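Putative exported protein (Aeromonas hydrophila subsp. hydrophila, PDB 4PJ2) probably inhibits i-type lysozyme in the periplasm and binds a magnesium ion in a surface loop. Local coordinates at residues 70-73 / 74-78. Residues are numbered along the deposited sequence; the frame is centred on the assembly and turned at random.
Sequences NGDK and QPELI. With MG (magnesium ion), chain G.
Asn70 and Glu76 bind a magnesium ion side by side in the turn that links strand 60-67 to the antiparallel strand 76-82. Glu76 opens the second strand, where its backbone pairs with Leu67. From CB its chain runs to CG, set anti to the carbonyl carbon, and a bend at chi2 (62°) then turns the carboxylate back toward the ion. CD lies 2.8 Å from the magnesium, and OE1 and OE2 both bind the ion, each at 2.5 Å. OE1 has further work: it accepts a hydrogen bond from the backbone N of Leu69 and a weak one from the backbone N of Asn70, while Thr96 of strand 90-98 packs against the side chain.

The amide plane of Asn70 stands 59° from this carboxylate, and its OD1 reaches the metal at 2.3 Å. The same oxygen receives the N-H of Asp72 from above the carbonyl plane, closing an Asx turn. Asp72 contributes OD1 to the metal at 2.2 Å, and the backbone N-H of Gln74 meets Asp72 OD1 at 2.8 Å on the anti side, 34° out of the carboxylate plane. Gln74 binds the ion through its main-chain O, and a water lies within hydrogen-bonding reach of Gln74 OE1 and, more weakly, of Asp72 OD2.

Asp68 completes the magnesium site. The first four ligands are spaced as in EF-hand calcium loops, but the bidentate glutamate comes earlier and strands, not helices, flank the loop. Three carboxylates gathered around one divalent cation would probably repel one another without it, consistent with the ion holding this turn together.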
# COMPACT_ATOMS: atom_id res chain seq x y z
N ASN A 70 -0.40 -4.23 -24.61
CA ASN A 70 0.59 -4.65 -25.60
C ASN A 70 0.07 -4.54 -27.03
O ASN A 70 0.79 -4.82 -27.98
CB ASN A 70 1.07 -6.08 -25.33
CG ASN A 70 -0.04 -7.12 -25.40
OD1 ASN A 70 -1.19 -6.80 -25.69
ND2 ASN A 70 0.32 -8.37 -25.15
N GLY A 71 -1.19 -4.14 -27.17
CA GLY A 71 -1.76 -3.88 -28.48
C GLY A 71 -2.25 -5.09 -29.25
O GLY A 71 -2.47 -5.00 -30.46
N ASP A 72 -2.43 -6.23 -28.57
CA ASP A 72 -2.94 -7.43 -29.23
C ASP A 72 -4.47 -7.50 -29.18
O ASP A 72 -5.05 -8.54 -29.47
CB ASP A 72 -2.32 -8.70 -28.63
CG ASP A 72 -2.78 -8.98 -27.21
OD1 ASP A 72 -3.68 -8.30 -26.69
OD2 ASP A 72 -2.23 -9.93 -26.60
N LYS A 73 -5.09 -6.39 -28.79
CA LYS A 73 -6.55 -6.25 -28.76
C LYS A 73 -7.24 -7.15 -27.74
O LYS A 73 -8.45 -7.32 -27.78
CB LYS A 73 -7.12 -6.45 -30.17
CG LYS A 73 -6.66 -5.37 -31.14
CD LYS A 73 -7.09 -5.64 -32.57
CE LYS A 73 -6.69 -4.49 -33.48
NZ LYS A 73 -7.68 -4.25 -34.57
N GLN A 74 -6.45 -7.70 -26.82
CA GLN A 74 -6.98 -8.43 -25.66
C GLN A 74 -6.53 -7.70 -24.41
O GLN A 74 -5.43 -7.15 -24.38
CB GLN A 74 -6.42 -9.86 -25.62
CG GLN A 74 -6.75 -10.72 -26.83
CD GLN A 74 -6.47 -12.19 -26.57
OE1 GLN A 74 -5.33 -12.58 -26.29
NE2 GLN A 74 -7.51 -13.01 -26.65
N PRO A 75 -7.37 -7.69 -23.36
CA PRO A 75 -6.91 -6.98 -22.16
C PRO A 75 -5.91 -7.76 -21.32
O PRO A 75 -6.04 -8.98 -21.16
CB PRO A 75 -8.20 -6.77 -21.36
CG PRO A 75 -9.07 -7.92 -21.77
CD PRO A 75 -8.76 -8.14 -23.23
N GLU A 76 -4.90 -7.06 -20.82
CA GLU A 76 -4.05 -7.52 -19.73
C GLU A 76 -4.75 -7.22 -18.44
O GLU A 76 -5.63 -6.35 -18.38
CB GLU A 76 -2.72 -6.78 -19.76
CG GLU A 76 -1.72 -7.37 -20.72
CD GLU A 76 -2.22 -7.32 -22.17
OE1 GLU A 76 -2.34 -6.20 -22.73
OE2 GLU A 76 -2.49 -8.39 -22.74
N LEU A 77 -4.40 -7.96 -17.39
CA LEU A 77 -4.87 -7.64 -16.05
C LEU A 77 -3.85 -6.79 -15.36
O LEU A 77 -2.66 -7.11 -15.36
CB LEU A 77 -5.05 -8.94 -15.26
CG LEU A 77 -5.34 -8.78 -13.77
CD1 LEU A 77 -6.69 -8.15 -13.49
CD2 LEU A 77 -5.22 -10.13 -13.08
N ILE A 78 -4.32 -5.70 -14.76
CA ILE A 78 -3.46 -4.84 -13.96
C ILE A 78 -3.97 -4.83 -12.54
O ILE A 78 -5.13 -4.55 -12.30
CB ILE A 78 -3.38 -3.39 -14.51
CG1 ILE A 78 -2.90 -3.43 -15.96
CG2 ILE A 78 -2.44 -2.56 -13.63
CD1 ILE A 78 -4.00 -3.35 -17.01
MG MG G . -3.28 -7.19 -24.79
O HOH W 1 -3.58 -11.81 -24.24